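Local coordinates for protein frutapin (Artocarpus altilis, PDB 5KRP) that probably binds carbohydrates, perhaps mannose, as a jacalin-related lectin with a beta-prism fold built of antiparallel sheets, at residues S40-Y45 with G54-S59; S33-I38 with P62-K67. All coordinates share one frame; numbering follows the deposited sequence.

Contact 1: S40-Y45 with G54-S59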
ATOM      1  N   SER A  40      12.804   9.406  27.303  1.00 19.22           N
ATOM      2  CA  SER A  40      12.492   8.052  26.890  1.00 18.34           C
ATOM      3  C   SER A  40      11.304   8.064  25.901  1.00 16.76           C
ATOM      4  O   SER A  40      10.460   8.922  25.941  1.00 17.97           O
ATOM      5  CB  SER A  40      12.090   7.253  28.112  1.00 20.02           C
ATOM      6  OG  SER A  40      13.153   7.193  29.092  1.00 18.99           O
ATOM      7  N   PHE A  41      11.236   7.021  25.107  1.00 17.49           N
ATOM      8  CA  PHE A  41      10.159   6.812  24.183  1.00 19.75           C
ATOM      9  C   PHE A  41      10.100   5.331  23.887  1.00 20.16           C
ATOM     10  O   PHE A  41      11.035   4.722  23.349  1.00 20.83           O
ATOM     11  CB  PHE A  41      10.376   7.644  22.896  1.00 19.07           C
ATOM     12  CG  PHE A  41       9.176   7.603  21.951  1.00 18.55           C
ATOM     13  CD1 PHE A  41       9.035   6.565  21.045  1.00 19.27           C
ATOM     14  CD2 PHE A  41       8.193   8.566  22.015  1.00 20.37           C
ATOM     15  CE1 PHE A  41       7.933   6.576  20.129  1.00 19.41           C
ATOM     16  CE2 PHE A  41       7.092   8.542  21.167  1.00 21.14           C
ATOM     17  CZ  PHE A  41       6.961   7.558  20.252  1.00 19.32           C
ATOM     18  N   SER A  42       8.975   4.734  24.193  1.00 18.14           N
ATOM     19  CA  SER A  42       8.741   3.321  23.846  0.50 19.88           C
ATOM     20  C   SER A  42       7.250   3.076  23.602  1.00 19.57           C
ATOM     21  O   SER A  42       6.407   3.804  24.108  1.00 19.96           O
ATOM     22  CB  SER A  42       9.265   2.383  24.963  0.50 22.14           C
ATOM     23  OG  SER A  42      10.561   2.762  25.480  0.50 22.56           O
ATOM     24  N   VAL A  43       6.938   2.010  22.863  1.00 18.73           N
ATOM     25  CA  VAL A  43       5.548   1.818  22.405  1.00 18.18           C
ATOM     26  C   VAL A  43       5.138   0.349  22.580  1.00 16.32           C
ATOM     27  O   VAL A  43       5.896  -0.553  22.380  1.00 17.03           O
ATOM     28  CB  VAL A  43       5.469   2.172  20.885  1.00 19.02           C
ATOM     29  CG1 VAL A  43       4.031   2.062  20.332  1.00 19.22           C
ATOM     30  CG2 VAL A  43       6.081   3.543  20.627  1.00 20.71           C
ATOM     31  N   ILE A  44       3.907   0.145  23.000  1.00 16.23           N
ATOM     32  CA  ILE A  44       3.247  -1.154  22.897  0.50 17.80           C
ATOM     33  C   ILE A  44       2.380  -1.055  21.625  1.00 15.71           C
ATOM     34  O   ILE A  44       1.386  -0.330  21.578  1.00 16.21           O
ATOM     35  CB  ILE A  44       2.434  -1.511  24.147  0.50 17.94           C
ATOM     36  CG1 ILE A  44       3.370  -1.899  25.300  0.50 20.90           C
ATOM     37  CG2 ILE A  44       1.486  -2.681  23.917  0.50 18.80           C
ATOM     38  CD1 ILE A  44       2.688  -1.805  26.639  0.50 20.67           C
ATOM     39  N   TYR A  45       2.831  -1.756  20.592  1.00 17.20           N
ATOM     40  CA  TYR A  45       2.088  -1.810  19.314  1.00 15.02           C
ATOM     41  C   TYR A  45       0.913  -2.809  19.377  1.00 17.13           C
ATOM     42  O   TYR A  45       0.886  -3.696  20.261  1.00 16.73           O
ATOM     43  CB  TYR A  45       3.035  -2.220  18.243  1.00 16.22           C
ATOM     44  CG  TYR A  45       4.125  -1.196  18.004  1.00 17.12           C
ATOM     45  CD1 TYR A  45       3.860  -0.025  17.275  1.00 16.52           C
ATOM     46  CD2 TYR A  45       5.385  -1.345  18.551  1.00 16.11           C
ATOM     47  CE1 TYR A  45       4.806   0.944  17.107  1.00 16.80           C
ATOM     48  CE2 TYR A  45       6.384  -0.348  18.349  1.00 15.58           C
ATOM     49  CZ  TYR A  45       6.084   0.781  17.624  1.00 16.65           C
ATOM     50  OH  TYR A  45       7.048   1.778  17.417  1.00 15.84           O
ATOM     51  N   GLY A  54       7.365  -2.901  21.887  1.00 20.40           N
ATOM     52  CA  GLY A  54       8.596  -2.493  21.163  1.00 21.60           C
ATOM     53  C   GLY A  54       9.769  -2.381  22.107  1.00 22.77           C
ATOM     54  O   GLY A  54       9.595  -2.367  23.339  1.00 20.08           O
ATOM     55  N   SER A  55      10.955  -2.344  21.533  1.00 24.47           N
ATOM     56  CA  SER A  55      12.148  -2.148  22.302  1.00 23.76           C
ATOM     57  C   SER A  55      12.032  -0.849  23.045  1.00 23.22           C
ATOM     58  O   SER A  55      11.499   0.109  22.555  1.00 21.47           O
ATOM     59  CB  SER A  55      13.399  -2.082  21.408  1.00 29.68           C
ATOM     60  OG  SER A  55      13.649  -3.304  20.733  1.00 33.38           O
ATOM     61  N   LYS A  56      12.590  -0.814  24.244  1.00 21.22           N
ATOM     62  CA  LYS A  56      12.678   0.430  25.018  1.00 22.79           C
ATOM     63  C   LYS A  56      13.773   1.344  24.477  1.00 19.59           C
ATOM     64  O   LYS A  56      14.819   0.882  24.056  1.00 22.06           O
ATOM     65  CB  LYS A  56      12.949   0.088  26.509  1.00 28.50           C
ATOM     66  CG  LYS A  56      11.916  -0.788  27.176  1.00 30.23           C
ATOM     67  CD  LYS A  56      10.600  -0.045  27.312  1.00 36.32           C
ATOM     68  CE  LYS A  56       9.486  -0.825  28.039  1.00 41.20           C
ATOM     69  NZ  LYS A  56       8.135  -0.644  27.354  1.00 41.58           N
ATOM     70  N   HIS A  57      13.496   2.626  24.396  1.00 17.84           N
ATOM     71  CA  HIS A  57      14.503   3.663  24.038  1.00 17.44           C
ATOM     72  C   HIS A  57      14.526   4.656  25.224  1.00 17.68           C
ATOM     73  O   HIS A  57      13.981   5.762  25.206  1.00 18.53           O
ATOM     74  CB  HIS A  57      14.134   4.307  22.684  1.00 18.40           C
ATOM     75  CG  HIS A  57      13.744   3.264  21.670  1.00 16.65           C
ATOM     76  ND1 HIS A  57      14.672   2.400  21.146  1.00 19.54           N
ATOM     77  CD2 HIS A  57      12.566   2.961  21.076  1.00 17.58           C
ATOM     78  CE1 HIS A  57      14.076   1.559  20.312  1.00 17.54           C
ATOM     79  NE2 HIS A  57      12.799   1.865  20.267  1.00 16.60           N
ATOM     80  N   THR A  58      15.194   4.183  26.268  1.00 19.42           N
ATOM     81  CA  THR A  58      15.130   4.792  27.572  1.00 20.59           C
ATOM     82  C   THR A  58      16.228   5.855  27.672  1.00 19.57           C
ATOM     83  O   THR A  58      17.391   5.601  27.286  1.00 21.13           O
ATOM     84  CB  THR A  58      15.318   3.674  28.624  1.00 24.34           C
ATOM     85  OG1 THR A  58      14.211   2.753  28.507  1.00 25.48           O
ATOM     86  CG2 THR A  58      15.309   4.231  30.052  1.00 25.12           C
ATOM     87  N   SER A  59      15.872   7.009  28.221  1.00 18.18           N
ATOM     88  CA  SER A  59      16.818   8.041  28.582  1.00 20.02           C
ATOM     89  C   SER A  59      17.315   7.768  30.042  1.00 20.45           C
ATOM     90  O   SER A  59      16.539   7.333  30.916  1.00 18.05           O
ATOM     91  CB  SER A  59      16.140   9.441  28.543  1.00 22.02           C
ATOM     92  OG  SER A  59      17.005  10.362  29.243  1.00 22.39           O
TER
HETATM   93  O   HOH W   1       9.258   1.034  21.336  1.00 20.46           O
HETATM   94  O   HOH W   2       7.778  -1.186  24.772  1.00 32.19           O
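Ser40 OG is turned beside its own backbone N and anti to the carbonyl carbon (chi1 -61°), which carries it to Ser59, while the same kind of turn at Ser42 (chi1 -43°) brings OG within bonding distance of His57 N in one of the two conformers Ser42 adopts. Ser40 OG accepts the amide of Ser59 at 2.9 Å, almost straight at 165°; serine suits the spot, its short arm reaching a backbone N-H of the loop. Ser42 OG accepts His57 N at 3.1 Å, and Lys56 CD lies 3.4 Å from that oxygen, the bent lysine chain folding back over it. Between the two serines, Phe41 N donates to His57 O at 3.0 Å, from above the carbonyl plane. Phe41 O meets the rim of the imidazole near its plane, 3.3 Å from His57 CD2. Both ring nitrogens have partners: NE2 bonds Asp21 and ND1 a glycerol probably from the crystallisation liquor, while Trp19 stacks on the ring. Farther along, Gly54 N donates to Val43 O at 2.8 Å; having no side chain, Gly54 can bring its CA to 4.2 Å from Tyr45 CE2, at the ring edge. Two waters bridge the backbones near Val43: one joins Val43 N to Ser55 O, the other accepts Lys56 NZ and donates to the carbonyls of Val43 and Gly54. With serine hydroxyls accepting the amides of Ser59 and His57, the grip of strand 38-47 on loop 54-59 is largely polar and partly solvent-mediated.

Contact 2: S33-I38 with P62-K67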
ATOM      1  N   SER A  33       9.196   9.846  28.607  1.00 19.49           N
ATOM      2  CA  SER A  33       9.618  10.726  29.748  1.00 21.04           C
ATOM      3  C   SER A  33       9.968  12.105  29.224  1.00 21.59           C
ATOM      4  O   SER A  33      10.301  12.281  28.031  1.00 19.29           O
ATOM      5  CB  SER A  33      10.753  10.121  30.551  1.00 20.98           C
ATOM      6  OG  SER A  33      11.964  10.205  29.850  1.00 20.06           O
ATOM      7  N   TYR A  34       9.786  13.115  30.075  1.00 20.83           N
ATOM      8  CA  TYR A  34      10.041  14.475  29.701  1.00 20.63           C
ATOM      9  C   TYR A  34      10.411  15.356  30.916  1.00 23.32           C
ATOM     10  O   TYR A  34      10.068  15.015  32.067  1.00 20.51           O
ATOM     11  CB  TYR A  34       8.851  15.127  29.056  1.00 21.01           C
ATOM     12  CG  TYR A  34       7.649  15.273  29.960  1.00 21.80           C
ATOM     13  CD1 TYR A  34       6.759  14.202  30.166  1.00 26.26           C
ATOM     14  CD2 TYR A  34       7.385  16.512  30.622  1.00 25.63           C
ATOM     15  CE1 TYR A  34       5.639  14.345  31.014  1.00 27.49           C
ATOM     16  CE2 TYR A  34       6.291  16.643  31.489  1.00 27.34           C
ATOM     17  CZ  TYR A  34       5.411  15.572  31.636  1.00 29.30           C
ATOM     18  OH  TYR A  34       4.316  15.662  32.460  1.00 35.73           O
ATOM     19  N   LYS A  35      11.077  16.454  30.569  1.00 22.82           N
ATOM     20  CA  LYS A  35      11.178  17.642  31.464  1.00 24.29           C
ATOM     21  C   LYS A  35      11.493  18.850  30.569  1.00 25.08           C
ATOM     22  O   LYS A  35      10.588  19.393  29.927  1.00 26.69           O
ATOM     23  CB  LYS A  35      12.195  17.325  32.636  1.00 29.14           C
ATOM     24  CG  LYS A  35      12.169  18.413  33.723  1.00 30.74           C
ATOM     25  CD  LYS A  35      10.938  18.285  34.598  1.00 35.65           C
ATOM     26  CE  LYS A  35      10.724  19.518  35.509  1.00 40.20           C
ATOM     27  NZ  LYS A  35       9.781  19.221  36.640  1.00 44.75           N
ATOM     28  N   GLU A  36      12.769  19.196  30.382  1.00 24.63           N
ATOM     29  CA  GLU A  36      13.118  20.254  29.458  1.00 25.66           C
ATOM     30  C   GLU A  36      12.986  19.813  27.992  1.00 23.45           C
ATOM     31  O   GLU A  36      12.865  20.631  27.080  1.00 24.21           O
ATOM     32  CB  GLU A  36      14.562  20.720  29.738  1.00 29.38           C
ATOM     33  CG  GLU A  36      14.646  21.415  31.102  1.00 32.53           C
ATOM     34  CD  GLU A  36      14.883  20.499  32.289  1.00 33.18           C
ATOM     35  OE1 GLU A  36      15.146  19.253  32.194  1.00 29.69           O
ATOM     36  OE2 GLU A  36      14.888  21.093  33.391  1.00 39.00           O
ATOM     37  N   ALA A  37      13.101  18.520  27.805  1.00 21.37           N
ATOM     38  CA  ALA A  37      13.027  17.938  26.448  1.00 19.65           C
ATOM     39  C   ALA A  37      12.328  16.596  26.618  1.00 20.22           C
ATOM     40  O   ALA A  37      12.029  16.181  27.735  1.00 17.56           O
ATOM     41  CB  ALA A  37      14.408  17.768  25.874  1.00 20.83           C
ATOM     42  N   ILE A  38      12.181  15.839  25.516  1.00 19.13           N
ATOM     43  CA  ILE A  38      11.768  14.460  25.630  1.00 18.06           C
ATOM     44  C   ILE A  38      12.966  13.549  25.811  1.00 17.00           C
ATOM     45  O   ILE A  38      13.992  13.656  25.075  1.00 18.17           O
ATOM     46  CB  ILE A  38      10.969  14.032  24.323  1.00 17.18           C
ATOM     47  CG1 ILE A  38       9.816  14.971  24.023  1.00 18.05           C
ATOM     48  CG2 ILE A  38      10.589  12.558  24.412  1.00 18.58           C
ATOM     49  CD1 ILE A  38       8.721  15.050  25.046  1.00 18.41           C
ATOM     50  N   PRO A  62      16.677  11.323  34.969  1.00 25.54           N
ATOM     51  CA  PRO A  62      15.498  11.202  35.800  1.00 24.32           C
ATOM     52  C   PRO A  62      14.461  12.266  35.409  1.00 24.97           C
ATOM     53  O   PRO A  62      14.563  13.473  35.767  1.00 25.50           O
ATOM     54  CB  PRO A  62      16.040  11.358  37.249  1.00 27.06           C
ATOM     55  CG  PRO A  62      17.302  12.045  37.118  1.00 27.36           C
ATOM     56  CD  PRO A  62      17.836  11.868  35.712  1.00 28.40           C
ATOM     57  N   TYR A  63      13.497  11.820  34.615  1.00 21.09           N
ATOM     58  CA  TYR A  63      12.501  12.713  34.048  1.00 23.37           C
ATOM     59  C   TYR A  63      11.129  12.268  34.576  1.00 23.61           C
ATOM     60  O   TYR A  63      11.009  11.241  35.232  1.00 27.38           O
ATOM     61  CB  TYR A  63      12.573  12.627  32.527  1.00 22.94           C
ATOM     62  CG  TYR A  63      13.495  13.612  31.817  1.00 24.38           C
ATOM     63  CD1 TYR A  63      14.422  14.489  32.509  1.00 22.40           C
ATOM     64  CD2 TYR A  63      13.400  13.733  30.422  1.00 23.49           C
ATOM     65  CE1 TYR A  63      15.195  15.378  31.804  1.00 22.68           C
ATOM     66  CE2 TYR A  63      14.174  14.663  29.732  1.00 25.63           C
ATOM     67  CZ  TYR A  63      15.059  15.471  30.411  1.00 26.22           C
ATOM     68  OH  TYR A  63      15.839  16.392  29.665  1.00 30.48           O
ATOM     69  N   THR A  64      10.106  13.019  34.221  1.00 25.20           N
ATOM     70  CA  THR A  64       8.696  12.626  34.536  1.00 25.87           C
ATOM     71  C   THR A  64       8.177  11.592  33.511  1.00 25.04           C
ATOM     72  O   THR A  64       8.292  11.835  32.331  1.00 24.13           O
ATOM     73  CB  THR A  64       7.793  13.842  34.497  1.00 23.68           C
ATOM     74  OG1 THR A  64       8.295  14.762  35.479  1.00 25.11           O
ATOM     75  CG2 THR A  64       6.273  13.484  34.737  1.00 25.40           C
ATOM     76  N   ASN A  65       7.586  10.503  33.952  1.00 22.49           N
ATOM     77  CA  ASN A  65       7.201   9.428  33.012  1.00 23.80           C
ATOM     78  C   ASN A  65       5.701   9.542  32.790  1.00 27.60           C
ATOM     79  O   ASN A  65       4.941   9.919  33.741  1.00 25.66           O
ATOM     80  CB  ASN A  65       7.630   8.050  33.523  1.00 27.43           C
ATOM     81  CG  ASN A  65       9.101   7.724  33.166  1.00 36.33           C
ATOM     82  OD1 ASN A  65       9.393   7.221  32.080  1.00 39.65           O
ATOM     83  ND2 ASN A  65      10.047   8.039  34.090  1.00 43.10           N
ATOM     84  N   VAL A  66       5.253   9.302  31.540  1.00 22.20           N
ATOM     85  CA  VAL A  66       3.838   9.342  31.239  1.00 23.53           C
ATOM     86  C   VAL A  66       3.423   8.182  30.317  1.00 23.77           C
ATOM     87  O   VAL A  66       4.215   7.718  29.506  1.00 23.36           O
ATOM     88  CB  VAL A  66       3.442  10.671  30.642  1.00 23.97           C
ATOM     89  CG1 VAL A  66       4.041  10.888  29.279  1.00 24.71           C
ATOM     90  CG2 VAL A  66       1.908  10.838  30.574  1.00 28.39           C
ATOM     91  N   LYS A  67       2.218   7.675  30.527  1.00 22.27           N
ATOM     92  CA  LYS A  67       1.687   6.558  29.753  1.00 22.84           C
ATOM     93  C   LYS A  67       0.435   7.050  29.021  1.00 25.94           C
ATOM     94  O   LYS A  67      -0.544   7.520  29.640  1.00 24.87           O
ATOM     95  CB  LYS A  67       1.382   5.421  30.709  1.00 27.27           C
ATOM     96  CG  LYS A  67       0.747   4.208  30.148  1.00 29.92           C
ATOM     97  CD  LYS A  67       0.529   3.167  31.259  1.00 35.42           C
ATOM     98  CE  LYS A  67      -0.051   1.883  30.637  1.00 43.03           C
ATOM     99  NZ  LYS A  67      -0.591   0.853  31.576  1.00 50.69           N
TER
HETATM  100  O   HOH W   3       7.244  17.686  34.969  1.00 46.92           O
HETATM  101  O   HOH W   4      17.410  17.899  31.140  1.00 35.61           O
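Tyr34 and Thr64 form a hydrogen-bonded antiparallel pair at the edge of a four-stranded Greek key sheet of the jacalin beta-prism, where strand 64-69 begins beside the end of strand 26-34. Tyr34 N donates to Thr64 O at 3.0 Å and Thr64 N to Tyr34 O at 2.9 Å. In the next pair, Ser33 with Asn65 and not hydrogen-bonded, Ser33 CA comes 3.1 Å from Thr64 O, a CA-H...O contact. Tyr34 CG sits between its backbone N and carbonyl carbon (chi1 64°), and the ring lies where Thr64 CB stands over one face, toward its rim, in a CH-pi contact 4.2 Å from the centroid. Beta-branched threonine and valine suit an extended strand and offer carbons to the ring: Val66 CG1 touches it at its edge. One residue before the strand, Tyr63 lays its ring against the turn that leaves strand 26-34. Lys35 CB stands over that ring in a second CH-pi contact, 3.8 Å from the centroid. Lys35 N also lies above this face toward the rim, yet its bond goes to Ala37 O, closing the turn. That carbonyl oxygen is 3.3 Å from Tyr63 CE2, approaching obliquely. A water in the ring plane links Tyr63 OH to Glu36 OE1; tyrosine suits the place, its ring taking Lys35 CB while its hydroxyl meets the water. Glu36 N, by contrast, is buried without a partner, while Glu36 O receives Arg98 NE. Around this corner, Val66 packs on Leu32, Tyr34 meets Tyr113 of strand 109-114, and Ile38, opening strand 38-47, rests on Val97 and Leu100 of strand 95-104.

In the fold
Contact 1 and contact 2 serve one sheet, ordered 50-53, 38-47, 26-34, 64-69, and their centres are about 13 Å apart. Along the chain 33-38 comes first, then 40-45, 54-59 and 62-67, which nests contact 1 inside the loop that contact 2 closes. The two meet directly where strand 26-34 turns into strand 38-47: Ser40 N lies 2.8 Å from Ser33 OG, a probable hydrogen bond. Contact 1 holds the loop after strand 50-53 along strand 38-47, and contact 2 receives the chain as it crosses to the opposite edge. Together they trace the Greek key connection of one sheet of this jacalin-like lectin domain.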